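Local coordinates for Blr6230 protein (PDB 5NGG) that is the subclass B3 metallo-beta-lactamase BJP-1, a zinc enzyme that, like its relatives, hydrolyses the amide bond of beta-lactam antibiotics, at residues 39-44 against 253-258; 48-53 against 57-62; 95-100 against 111-116; 202-207 against 274-279. All blocks are in the same frame, centred on the assembly; numbering follows the deposited sequence.

Contact 1: 39-44 against 253-258; sequences EPFQLI and AEMKDG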
loop_
_atom_site.group_PDB
_atom_site.type_symbol
_atom_site.label_atom_id
_atom_site.label_comp_id
_atom_site.label_asym_id
_atom_site.label_seq_id
_atom_site.Cartn_x
_atom_site.Cartn_y
_atom_site.Cartn_z
ATOM N N GLU A 39 -6.354 10.025 -13.828
ATOM C CA GLU A 39 -6.772 11.334 -13.340
ATOM C C GLU A 39 -7.004 11.294 -11.820
ATOM O O GLU A 39 -7.794 10.467 -11.342
ATOM C CB GLU A 39 -8.054 11.771 -14.054
ATOM C CG GLU A 39 -8.319 13.263 -14.010
ATOM C CD GLU A 39 -7.370 14.048 -14.896
ATOM O OE1 GLU A 39 -6.706 13.430 -15.762
ATOM O OE2 GLU A 39 -7.276 15.281 -14.708
ATOM N N PRO A 40 -6.368 12.210 -11.066
ATOM C CA PRO A 40 -6.571 12.205 -9.619
ATOM C C PRO A 40 -7.968 12.676 -9.234
ATOM O O PRO A 40 -8.613 13.395 -9.988
ATOM C CB PRO A 40 -5.480 13.150 -9.125
ATOM C CG PRO A 40 -5.285 14.105 -10.247
ATOM C CD PRO A 40 -5.399 13.244 -11.470
ATOM N N PHE A 41 -8.397 12.313 -8.027
ATOM C CA PHE A 41 -9.760 12.627 -7.603
ATOM C C PHE A 41 -9.915 12.496 -6.103
ATOM O O PHE A 41 -9.173 11.795 -5.409
ATOM C CB PHE A 41 -10.797 11.736 -8.309
ATOM C CG PHE A 41 -10.717 10.262 -7.961
ATOM C CD1 PHE A 41 -9.793 9.416 -8.583
ATOM C CD2 PHE A 41 -11.563 9.726 -6.994
ATOM C CE1 PHE A 41 -9.729 8.068 -8.259
ATOM C CE2 PHE A 41 -11.502 8.369 -6.678
ATOM C CZ PHE A 41 -10.573 7.540 -7.305
ATOM N N GLN A 42 -10.911 13.193 -5.579
ATOM C CA GLN A 42 -11.364 13.053 -4.186
ATOM C C GLN A 42 -12.145 11.743 -4.076
ATOM O O GLN A 42 -13.190 11.585 -4.716
ATOM C CB GLN A 42 -12.248 14.251 -3.791
ATOM C CG GLN A 42 -12.661 14.210 -2.323
ATOM C CD GLN A 42 -13.600 15.335 -1.948
ATOM O OE1 GLN A 42 -14.139 16.029 -2.811
ATOM N NE2 GLN A 42 -13.818 15.508 -0.663
ATOM N N LEU A 43 -11.646 10.806 -3.279
ATOM C CA LEU A 43 -12.202 9.468 -3.174
ATOM C C LEU A 43 -13.314 9.416 -2.111
ATOM O O LEU A 43 -14.447 9.007 -2.409
ATOM C CB LEU A 43 -11.041 8.486 -2.953
ATOM C CG LEU A 43 -11.378 7.015 -3.022
ATOM C CD1 LEU A 43 -10.118 6.198 -3.384
ATOM C CD2 LEU A 43 -11.964 6.501 -1.703
ATOM N N ILE A 44 -13.001 9.792 -0.870
ATOM C CA ILE A 44 -14.020 9.936 0.185
ATOM C C ILE A 44 -13.481 10.926 1.209
ATOM O O ILE A 44 -12.341 10.841 1.622
ATOM C CB ILE A 44 -14.403 8.587 0.841
ATOM C CG1 ILE A 44 -15.610 8.778 1.771
ATOM C CG2 ILE A 44 -13.213 7.913 1.551
ATOM C CD1 ILE A 44 -16.280 7.469 2.175
ATOM N N ALA A 253 -16.034 5.372 -11.750
ATOM C CA ALA A 253 -17.049 5.529 -12.789
ATOM C C ALA A 253 -18.465 5.697 -12.254
ATOM O O ALA A 253 -19.303 6.393 -12.855
ATOM C CB ALA A 253 -16.994 4.345 -13.714
ATOM N N GLU A 254 -18.743 5.051 -11.131
ATOM C CA GLU A 254 -20.060 5.143 -10.522
ATOM C C GLU A 254 -20.250 6.364 -9.606
ATOM O O GLU A 254 -21.337 6.548 -9.086
ATOM C CB GLU A 254 -20.349 3.853 -9.745
ATOM C CG GLU A 254 -20.365 2.599 -10.604
ATOM N N MET A 255 -19.218 7.194 -9.389
ATOM C CA MET A 255 -19.365 8.407 -8.560
ATOM C C MET A 255 -20.245 9.437 -9.242
ATOM O O MET A 255 -20.042 9.753 -10.400
ATOM C CB MET A 255 -18.019 9.050 -8.252
ATOM C CG MET A 255 -17.128 8.166 -7.428
ATOM S SD MET A 255 -15.606 8.971 -6.938
ATOM C CE MET A 255 -16.102 9.819 -5.430
ATOM N N LYS A 256 -21.216 9.959 -8.508
ATOM C CA LYS A 256 -22.135 10.964 -9.035
ATOM C C LYS A 256 -22.588 11.818 -7.874
ATOM O O LYS A 256 -22.830 11.301 -6.768
ATOM C CB LYS A 256 -23.342 10.307 -9.710
ATOM N N ASP A 257 -22.709 13.119 -8.126
ATOM C CA ASP A 257 -23.191 14.059 -7.123
ATOM C C ASP A 257 -24.559 13.612 -6.644
ATOM O O ASP A 257 -25.460 13.402 -7.456
ATOM C CB ASP A 257 -23.290 15.469 -7.704
ATOM N N GLY A 258 -24.682 13.417 -5.333
ATOM C CA GLY A 258 -25.939 13.016 -4.711
ATOM C C GLY A 258 -26.207 11.522 -4.629
ATOM O O GLY A 258 -27.196 11.128 -4.031
#

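Contact 2: 48-53 against 57-62; sequences YYVGTD and VYVIKT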
loop_
_atom_site.group_PDB
_atom_site.type_symbol
_atom_site.label_atom_id
_atom_site.label_comp_id
_atom_site.label_asym_id
_atom_site.label_seq_id
_atom_site.Cartn_x
_atom_site.Cartn_y
_atom_site.Cartn_z
ATOM N N TYR A 48 -7.728 11.480 -1.017
ATOM C CA TYR A 48 -7.635 11.813 -2.440
ATOM C C TYR A 48 -6.703 10.800 -3.121
ATOM O O TYR A 48 -5.625 10.491 -2.596
ATOM C CB TYR A 48 -7.063 13.226 -2.658
ATOM C CG TYR A 48 -7.915 14.326 -2.058
ATOM C CD1 TYR A 48 -7.931 14.558 -0.685
ATOM C CD2 TYR A 48 -8.749 15.109 -2.863
ATOM C CE1 TYR A 48 -8.745 15.534 -0.127
ATOM C CE2 TYR A 48 -9.554 16.098 -2.310
ATOM C CZ TYR A 48 -9.546 16.307 -0.952
ATOM O OH TYR A 48 -10.362 17.276 -0.395
ATOM N N TYR A 49 -7.109 10.308 -4.290
ATOM C CA TYR A 49 -6.285 9.390 -5.091
ATOM C C TYR A 49 -5.380 10.204 -5.998
ATOM O O TYR A 49 -5.872 11.052 -6.739
ATOM C CB TYR A 49 -7.199 8.483 -5.935
ATOM C CG TYR A 49 -6.461 7.378 -6.648
ATOM C CD1 TYR A 49 -5.828 7.596 -7.876
ATOM C CD2 TYR A 49 -6.384 6.112 -6.105
ATOM C CE1 TYR A 49 -5.124 6.589 -8.534
ATOM C CE2 TYR A 49 -5.687 5.091 -6.769
ATOM C CZ TYR A 49 -5.048 5.325 -7.967
ATOM O OH TYR A 49 -4.378 4.271 -8.539
ATOM N N VAL A 50 -4.062 9.956 -5.946
ATOM C CA VAL A 50 -3.053 10.651 -6.765
ATOM C C VAL A 50 -2.081 9.667 -7.429
ATOM O O VAL A 50 -0.990 10.054 -7.868
ATOM C CB VAL A 50 -2.285 11.738 -5.969
ATOM C CG1 VAL A 50 -3.224 12.841 -5.511
ATOM C CG2 VAL A 50 -1.558 11.137 -4.777
ATOM N N GLY A 51 -2.470 8.389 -7.511
ATOM C CA GLY A 51 -1.592 7.356 -8.077
ATOM C C GLY A 51 -1.677 7.253 -9.593
ATOM O O GLY A 51 -2.119 8.163 -10.310
ATOM N N THR A 52 -1.203 6.117 -10.085
ATOM C CA THR A 52 -1.166 5.810 -11.504
ATOM C C THR A 52 -2.326 4.863 -11.811
ATOM O O THR A 52 -3.133 4.521 -10.944
ATOM C CB THR A 52 0.187 5.189 -11.900
ATOM O OG1 THR A 52 0.250 3.887 -11.341
ATOM C CG2 THR A 52 1.368 6.032 -11.411
ATOM N N ASP A 53 -2.398 4.415 -13.069
ATOM C CA ASP A 53 -3.389 3.414 -13.411
ATOM C C ASP A 53 -3.195 2.047 -12.728
ATOM O O ASP A 53 -4.139 1.272 -12.644
ATOM C CB ASP A 53 -3.450 3.292 -14.950
ATOM C CG ASP A 53 -4.576 2.442 -15.434
ATOM O OD1 ASP A 53 -5.683 2.510 -14.848
ATOM O OD2 ASP A 53 -4.347 1.727 -16.431
ATOM N N VAL A 57 -1.739 5.656 -4.809
ATOM C CA VAL A 57 -1.065 6.610 -3.915
ATOM C C VAL A 57 -2.166 7.543 -3.447
ATOM O O VAL A 57 -3.052 7.872 -4.248
ATOM C CB VAL A 57 0.055 7.392 -4.661
ATOM C CG1 VAL A 57 0.718 8.400 -3.714
ATOM C CG2 VAL A 57 1.078 6.421 -5.241
ATOM N N TYR A 58 -2.097 7.993 -2.194
ATOM C CA TYR A 58 -3.149 8.843 -1.657
ATOM C C TYR A 58 -2.556 10.033 -0.919
ATOM O O TYR A 58 -1.495 9.959 -0.317
ATOM C CB TYR A 58 -4.060 8.083 -0.689
ATOM C CG TYR A 58 -4.531 6.751 -1.196
ATOM C CD1 TYR A 58 -3.736 5.620 -1.061
ATOM C CD2 TYR A 58 -5.774 6.597 -1.807
ATOM C CE1 TYR A 58 -4.146 4.381 -1.537
ATOM C CE2 TYR A 58 -6.204 5.357 -2.261
ATOM C CZ TYR A 58 -5.383 4.257 -2.124
ATOM O OH TYR A 58 -5.821 3.033 -2.590
ATOM N N VAL A 59 -3.293 11.147 -0.986
ATOM C CA VAL A 59 -3.119 12.313 -0.094
ATOM C C VAL A 59 -4.272 12.327 0.899
ATOM O O VAL A 59 -5.448 12.147 0.535
ATOM C CB VAL A 59 -3.107 13.648 -0.875
ATOM C CG1 VAL A 59 -3.145 14.856 0.063
ATOM C CG2 VAL A 59 -1.865 13.732 -1.735
ATOM N N ILE A 60 -3.935 12.524 2.162
ATOM C CA ILE A 60 -4.932 12.701 3.205
ATOM C C ILE A 60 -4.788 14.145 3.690
ATOM O O ILE A 60 -3.724 14.544 4.163
ATOM C CB ILE A 60 -4.733 11.690 4.348
ATOM C CG1 ILE A 60 -4.787 10.235 3.847
ATOM C CG2 ILE A 60 -5.801 11.916 5.402
ATOM C CD1 ILE A 60 -4.205 9.234 4.812
ATOM N N LYS A 61 -5.844 14.933 3.516
ATOM C CA LYS A 61 -5.803 16.341 3.871
ATOM C C LYS A 61 -6.175 16.524 5.335
ATOM O O LYS A 61 -7.268 16.142 5.741
ATOM C CB LYS A 61 -6.753 17.115 2.970
ATOM C CG LYS A 61 -6.696 18.619 3.165
ATOM C CD LYS A 61 -7.688 19.337 2.264
ATOM C CE LYS A 61 -7.533 20.845 2.312
ATOM N NZ LYS A 61 -8.445 21.537 1.356
ATOM N N THR A 62 -5.271 17.118 6.108
ATOM C CA THR A 62 -5.519 17.398 7.512
ATOM C C THR A 62 -5.480 18.907 7.750
ATOM O O THR A 62 -5.005 19.698 6.931
ATOM C CB THR A 62 -4.501 16.707 8.464
ATOM O OG1 THR A 62 -3.354 17.549 8.641
ATOM C CG2 THR A 62 -4.110 15.309 7.955
#

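Contact 3: 95-100 against 111-116; sequences KLILNT and AEIKKE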
loop_
_atom_site.group_PDB
_atom_site.type_symbol
_atom_site.label_atom_id
_atom_site.label_comp_id
_atom_site.label_asym_id
_atom_site.label_seq_id
_atom_site.Cartn_x
_atom_site.Cartn_y
_atom_site.Cartn_z
ATOM N N LYS A 95 3.690 16.647 5.450
ATOM C CA LYS A 95 4.375 16.583 6.766
ATOM C C LYS A 95 4.747 15.176 7.205
ATOM O O LYS A 95 5.685 14.973 7.970
ATOM C CB LYS A 95 3.487 17.212 7.856
ATOM C CG LYS A 95 3.001 18.590 7.516
ATOM C CD LYS A 95 4.133 19.591 7.409
ATOM N N LEU A 96 3.898 14.202 6.844
ATOM C CA LEU A 96 4.138 12.788 7.119
ATOM C C LEU A 96 3.986 11.994 5.846
ATOM O O LEU A 96 3.133 12.301 4.989
ATOM C CB LEU A 96 3.162 12.190 8.137
ATOM C CG LEU A 96 3.162 12.778 9.543
ATOM C CD1 LEU A 96 2.034 12.167 10.361
ATOM C CD2 LEU A 96 4.501 12.560 10.224
ATOM N N ILE A 97 4.829 10.975 5.759
ATOM C CA ILE A 97 4.751 9.954 4.718
ATOM C C ILE A 97 4.556 8.625 5.448
ATOM O O ILE A 97 5.352 8.272 6.331
ATOM C CB ILE A 97 6.026 9.890 3.880
ATOM C CG1 ILE A 97 6.341 11.253 3.252
ATOM C CG2 ILE A 97 5.887 8.820 2.813
ATOM C CD1 ILE A 97 7.733 11.363 2.655
ATOM N N LEU A 98 3.491 7.905 5.088
ATOM C CA LEU A 98 3.236 6.573 5.632
ATOM C C LEU A 98 3.447 5.548 4.527
ATOM O O LEU A 98 3.183 5.815 3.355
ATOM C CB LEU A 98 1.796 6.464 6.155
ATOM C CG LEU A 98 1.577 6.908 7.609
ATOM C CD1 LEU A 98 2.226 8.194 8.011
ATOM C CD2 LEU A 98 0.103 6.881 7.938
ATOM N N ASN A 99 3.922 4.378 4.933
ATOM C CA ASN A 99 4.115 3.263 4.011
ATOM C C ASN A 99 3.218 2.103 4.398
ATOM O O ASN A 99 3.103 1.771 5.586
ATOM C CB ASN A 99 5.584 2.835 4.061
ATOM C CG ASN A 99 6.018 1.786 2.996
ATOM O OD1 ASN A 99 6.899 0.977 3.297
ATOM N ND2 ASN A 99 5.502 1.836 1.777
ATOM N N THR A 100 2.647 1.452 3.390
ATOM C CA THR A 100 1.988 0.151 3.578
ATOM C C THR A 100 3.046 -0.958 3.638
ATOM O O THR A 100 3.105 -1.741 4.581
ATOM C CB THR A 100 0.996 -0.178 2.448
ATOM O OG1 THR A 100 1.629 -0.001 1.175
ATOM C CG2 THR A 100 -0.274 0.660 2.588
ATOM N N ALA A 111 12.623 8.765 -0.719
ATOM C CA ALA A 111 13.822 9.548 -0.441
ATOM C C ALA A 111 13.710 10.956 -1.024
ATOM O O ALA A 111 14.078 11.968 -0.376
ATOM C CB ALA A 111 15.049 8.830 -0.969
ATOM N N GLU A 112 13.183 11.036 -2.246
ATOM C CA GLU A 112 13.052 12.313 -2.932
ATOM C C GLU A 112 12.071 13.231 -2.221
ATOM O O GLU A 112 12.365 14.414 -1.963
ATOM C CB GLU A 112 12.614 12.097 -4.369
ATOM C CG GLU A 112 12.375 13.379 -5.137
ATOM C CD GLU A 112 12.203 13.182 -6.616
ATOM O OE1 GLU A 112 12.722 12.189 -7.172
ATOM O OE2 GLU A 112 11.591 14.062 -7.253
ATOM N N ILE A 113 10.888 12.708 -1.925
ATOM C CA ILE A 113 9.872 13.548 -1.307
ATOM C C ILE A 113 10.286 13.939 0.119
ATOM O O ILE A 113 10.062 15.076 0.530
ATOM C CB ILE A 113 8.460 12.926 -1.415
ATOM C CG1 ILE A 113 8.013 12.992 -2.886
ATOM C CG2 ILE A 113 7.454 13.665 -0.534
ATOM C CD1 ILE A 113 6.806 12.154 -3.243
ATOM N N LYS A 114 10.879 13.015 0.883
ATOM C CA LYS A 114 11.328 13.342 2.223
ATOM C C LYS A 114 12.357 14.482 2.210
ATOM O O LYS A 114 12.293 15.400 3.034
ATOM C CB LYS A 114 11.889 12.094 2.893
ATOM C CG LYS A 114 12.369 12.325 4.304
ATOM C CD LYS A 114 12.574 11.017 5.031
ATOM C CE LYS A 114 12.971 11.303 6.456
ATOM N NZ LYS A 114 13.560 10.111 7.110
ATOM N N LYS A 115 13.305 14.408 1.285
ATOM C CA LYS A 115 14.319 15.458 1.197
ATOM C C LYS A 115 13.717 16.807 0.794
ATOM O O LYS A 115 14.073 17.849 1.362
ATOM C CB LYS A 115 15.423 15.058 0.227
ATOM C CG LYS A 115 16.590 16.028 0.254
ATOM C CD LYS A 115 17.850 15.433 -0.345
ATOM C CE LYS A 115 18.946 16.482 -0.408
ATOM N N GLU A 116 12.800 16.776 -0.175
ATOM C CA GLU A 116 12.197 18.008 -0.710
ATOM C C GLU A 116 11.351 18.718 0.340
ATOM O O GLU A 116 11.309 19.947 0.379
ATOM C CB GLU A 116 11.342 17.695 -1.947
ATOM C CG GLU A 116 10.619 18.871 -2.586
ATOM C CD GLU A 116 9.877 18.486 -3.851
ATOM O OE1 GLU A 116 10.283 17.514 -4.529
ATOM O OE2 GLU A 116 8.881 19.168 -4.172
#

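Contact 4: 202-207 against 274-279; sequences SGTVAL and TSLSED. With ACT (acetate ion), chain F.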
loop_
_atom_site.group_PDB
_atom_site.type_symbol
_atom_site.label_atom_id
_atom_site.label_comp_id
_atom_site.label_asym_id
_atom_site.label_seq_id
_atom_site.Cartn_x
_atom_site.Cartn_y
_atom_site.Cartn_z
ATOM N N SER A 202 -1.520 -5.136 1.256
ATOM C CA SER A 202 -1.287 -6.200 0.222
ATOM C C SER A 202 -1.182 -7.550 0.884
ATOM O O SER A 202 -0.447 -7.688 1.859
ATOM C CB SER A 202 -0.032 -6.076 -0.643
ATOM O OG SER A 202 0.036 -7.242 -1.458
ATOM N N GLY A 203 -1.836 -8.544 0.281
ATOM C CA GLY A 203 -1.691 -9.940 0.690
ATOM C C GLY A 203 -1.415 -10.901 -0.458
ATOM O O GLY A 203 -1.695 -12.097 -0.326
ATOM N N THR A 204 -0.858 -10.404 -1.559
ATOM C CA THR A 204 -0.544 -11.237 -2.707
ATOM C C THR A 204 0.777 -11.989 -2.473
ATOM O O THR A 204 1.644 -11.508 -1.727
ATOM C CB THR A 204 -0.406 -10.413 -3.987
ATOM O OG1 THR A 204 0.667 -9.511 -3.804
ATOM C CG2 THR A 204 -1.700 -9.654 -4.329
ATOM N N VAL A 205 0.942 -13.143 -3.114
ATOM C CA VAL A 205 2.214 -13.857 -3.091
ATOM C C VAL A 205 3.263 -13.148 -3.952
ATOM O O VAL A 205 4.410 -12.968 -3.524
ATOM C CB VAL A 205 2.028 -15.320 -3.505
ATOM C CG1 VAL A 205 3.370 -16.020 -3.626
ATOM C CG2 VAL A 205 1.169 -16.046 -2.463
ATOM N N ALA A 206 2.867 -12.754 -5.165
ATOM C CA ALA A 206 3.694 -11.948 -6.072
ATOM C C ALA A 206 5.071 -12.621 -6.220
ATOM O O ALA A 206 5.107 -13.797 -6.600
ATOM C CB ALA A 206 3.729 -10.501 -5.585
ATOM N N LEU A 207 6.176 -11.926 -5.947
ATOM C CA LEU A 207 7.527 -12.452 -6.155
ATOM C C LEU A 207 8.055 -13.240 -4.963
ATOM O O LEU A 207 9.173 -13.728 -5.017
ATOM C CB LEU A 207 8.510 -11.324 -6.492
ATOM C CG LEU A 207 8.206 -10.542 -7.757
ATOM C CD1 LEU A 207 9.269 -9.469 -7.898
ATOM C CD2 LEU A 207 8.150 -11.448 -8.993
ATOM N N THR A 274 -10.690 -13.685 1.180
ATOM C CA THR A 274 -11.000 -15.048 0.770
ATOM C C THR A 274 -10.341 -15.354 -0.583
ATOM O O THR A 274 -9.717 -16.411 -0.756
ATOM C CB THR A 274 -12.528 -15.248 0.700
ATOM O OG1 THR A 274 -13.106 -14.968 1.977
ATOM C CG2 THR A 274 -12.913 -16.669 0.291
ATOM N N SER A 275 -10.454 -14.451 -1.547
ATOM C CA SER A 275 -9.792 -14.659 -2.844
ATOM C C SER A 275 -8.272 -14.761 -2.673
ATOM O O SER A 275 -7.637 -15.591 -3.327
ATOM C CB SER A 275 -10.113 -13.530 -3.810
ATOM O OG SER A 275 -11.492 -13.423 -4.048
ATOM N N LEU A 276 -7.688 -13.925 -1.816
ATOM C CA LEU A 276 -6.259 -14.022 -1.531
ATOM C C LEU A 276 -5.835 -15.335 -0.899
ATOM O O LEU A 276 -4.787 -15.894 -1.252
ATOM C CB LEU A 276 -5.813 -12.890 -0.598
ATOM C CG LEU A 276 -5.786 -11.486 -1.158
ATOM C CD1 LEU A 276 -5.433 -10.530 -0.037
ATOM C CD2 LEU A 276 -4.791 -11.357 -2.307
ATOM N N SER A 277 -6.627 -15.828 0.044
ATOM C CA SER A 277 -6.311 -17.081 0.724
ATOM C C SER A 277 -6.352 -18.264 -0.255
ATOM O O SER A 277 -5.509 -19.186 -0.221
ATOM C CB SER A 277 -7.292 -17.286 1.877
ATOM O OG SER A 277 -6.950 -18.426 2.633
ATOM N N GLU A 278 -7.328 -18.231 -1.154
ATOM C CA GLU A 278 -7.449 -19.278 -2.150
ATOM C C GLU A 278 -6.263 -19.251 -3.122
ATOM O O GLU A 278 -5.687 -20.284 -3.444
ATOM C CB GLU A 278 -8.791 -19.155 -2.860
ATOM C CG GLU A 278 -9.950 -19.519 -1.923
ATOM C CD GLU A 278 -11.330 -19.120 -2.415
ATOM O OE1 GLU A 278 -11.456 -18.418 -3.441
ATOM O OE2 GLU A 278 -12.309 -19.504 -1.743
ATOM N N ASP A 279 -5.850 -18.059 -3.541
ATOM C CA ASP A 279 -4.682 -17.974 -4.400
ATOM C C ASP A 279 -3.411 -18.381 -3.639
ATOM O O ASP A 279 -2.518 -19.006 -4.226
ATOM C CB ASP A 279 -4.496 -16.591 -5.024
ATOM C CG ASP A 279 -3.449 -16.614 -6.133
ATOM O OD1 ASP A 279 -3.635 -17.351 -7.137
ATOM O OD2 ASP A 279 -2.407 -15.945 -5.993
HETATM C C ACT F . 1.501 -6.097 -4.501
HETATM O O ACT F . 0.616 -6.831 -4.035
HETATM O OXT ACT F . 1.849 -5.038 -3.913
HETATM C CH3 ACT F . 2.116 -6.514 -5.802
HETATM O O HOH W 1 -2.300 -14.544 -1.599
HETATM O O HOH W 2 -1.579 -14.109 -4.212
#

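Contact 1: 39-44 against 253-258
Met-255 carries this contact almost alone, reaching from the loop after helix 248-253 to strand 41-44. Its CG lies beside the backbone N, anti to the carbonyl carbon (chi1 -64°). The chain runs on straight through chi2 and then bends at chi3 (86°), which separates the roles of the last two atoms: the sulfur stops at the ring of Phe-41 while the methyl turns to the strand backbone. Met-255 SD stands 4.1 Å from CD2 and 4.2 Å from CE2 of Phe-41, meeting that side of the ring obliquely, 5.0 Å from the Phe-41 centroid. Met-255 CE rests 3.5 Å from the carbonyl O of Gln-42 and equally 3.5 Å from the O of Leu-43, so one methyl spans two successive carbonyls. The latter oxygen is already bonded by Asn-261 ND2. The Phe-41 ring is further held against Tyr-49 at nearly parallel planes and against Met-248 and Arg-252 of helix 248-253, while Pro-262 and Phe-263 touch Met-255 as well. The extended side chain of Gln-42 leads elsewhere, its NE2 bonding Asp-45 O. No hydrogen bond joins the two segments. What links them is a Met-aromatic contact at an edge strand of the seven-stranded sheet, where Leu-43 and Ile-44 form a classic beta bulge against strand 47-49.

Contact 2: 48-53 against 57-62
Tyr-49 turns its ring edge toward the face of Tyr-58 in an offset edge-to-face pair, planes at 88° and centroids 5.8 Å apart, with Tyr-49 CD2 3.9 Å from Tyr-58 CE2. Each ring is fixed at its hydroxyl: Tyr-49 OH donates to Thr-52 O over 2.7 Å, and Tyr-58 OH meets Gly-240 O and Tyr-246 OH. The carbonyl O of Val-57 lies over one face of the Tyr-49 ring, near its rim. These two tyrosines are the non-hydrogen-bonded pair of an antiparallel beta hairpin; Tyr-48 and Val-59, the adjoining hydrogen-bonded pair, point to the other face, exchanging bonds through Tyr-48 N to Val-59 O (2.8 Å) and Val-59 N to Tyr-48 O. Within the alpha-beta/beta-alpha fold of metallo-beta-lactamases, this second face packs on helix 77-86, through Ile-80 and Ile-84. Val-50 CG2 sits between its backbone N and carbonyl carbon (chi1 -63° for CG1), meeting Val-57 CG1 at 3.7 Å and Val-59 CG2 at 4.0 Å. Val-50 N donates nearly straight to Val-57 O, 175° at the hydrogen. The bare CA of Gly-51 lies against CB of Val-57, whose N is buried without a partner. Farther along, Tyr-48 lies at a slant to Lys-61, Tyr-48 CE1 4.0 Å from Lys-61 CB.

Contact 3: 95-100 against 111-116
Helix 110-117 passes over strand 94-98 with the CA atoms of Ile-97 and Lys-114 7.8 Å apart, the closest pair of CA atoms, and no hydrogen bond bridges the gap. Ile-97 does most of the bridging. It points at the helix with CG1 anti to its own carbonyl carbon (chi1 -57°) and the chain extended at chi2 (168°), which pushes CD1 to the helix surface. Ile-97 CD1 lies 3.9 Å from Ile-113 CG2, 4.0 Å from Lys-114 N and 4.2 Å from Lys-114 CB, so it touches the turn where the two residues join. Ile-113 meets it with the CG2 branch, and the two isoleucines cross at a slant. Strand 94-98 and the neighbouring, parallel strand 120-124 are joined through this helix, a beta-alpha-beta crossover, and the connection that leaves the strand carries the zinc ligands His-101, His-103, Asp-105 and His-106. Under the helix, Leu-121 and Leu-68 of the flanking strands widen the apolar layer begun by Ile-97 and Ile-113. Only the base of Lys-114 takes part; its extended chain leads away, and NZ bonds Lys-151 O and forms a salt bridge with Asp-153. On the helix, Glu-112 and Glu-116, one turn apart, both make salt bridges to Lys-81 NZ, and these three residues have been seen binding a further zinc, absent from this chain.

Contact 4: 202-207 against 274-279
Leu-276, with CG anti to its carbonyl carbon (chi1 -70°) and CD1 extended from CA (chi2 175°), spreads both methyls over the backbone of Gly-203. Leu-276 CD1 lies 3.9 Å from Gly-203 CA and Leu-276 CD2 3.7 Å from Gly-203 O, while CD2 also touches the CG2 methyl of Thr-204. The bare CA of Gly-203 lets the leucine methyls lie directly on the backbone. Thr-204 holds OG1 between its backbone N and carbonyl carbon (chi1 62°), and Ser-202 OG points to the same oxygen of an acetate, probably from the crystallisation liquor: Ser-202 OG to acetate O is 2.7 Å and Thr-204 OG1 to acetate O also 2.7 Å, both donating. Ser-202 OG in turn accepts a long bond, 3.3 Å, from Thr-204 N, an ST turn that ties the two acetate-binding residues together. Two waters extend the helix contact: one donates to Gly-203 O (2.8 Å) and to Leu-276 O, the other accepts from Val-205 N and donates to Asp-279 OD2 (2.7 Å from that oxygen). Thr-204 O takes bonds from Tyr-223 OH and from ND1 of the zinc ligand His-177, probably helping to orient that imidazole. The loop thus runs between the zinc site and helix 268-291, after strand 193-199 and before helix 219-232, whose Phe-227 also packs on Leu-276, while Val-205 leans on Phe-280 and Gln-283 farther along the long helix.

From the N terminus, segment 39-44 comes first, but contact 1 closes only at 253-258, some two hundred residues later. Within that span, contact 2 closes a short hairpin and contact 3 a slightly longer loop through the zinc-ligand region; the two follow in series and, with contact 1, all reach the seven-stranded sheet. Contacts 1 and 2 touch, since strands 41-44 and 47-49 pair through Phe-41 and Tyr-49. Segment 202-207 also begins inside the span of contact 1, yet its partner 274-279 lies beyond it, so contacts 1 and 4 cross. Contact 4 ties a loop by the zinc site to the C-terminal helix, across the chain's centre from contacts 2 and 3.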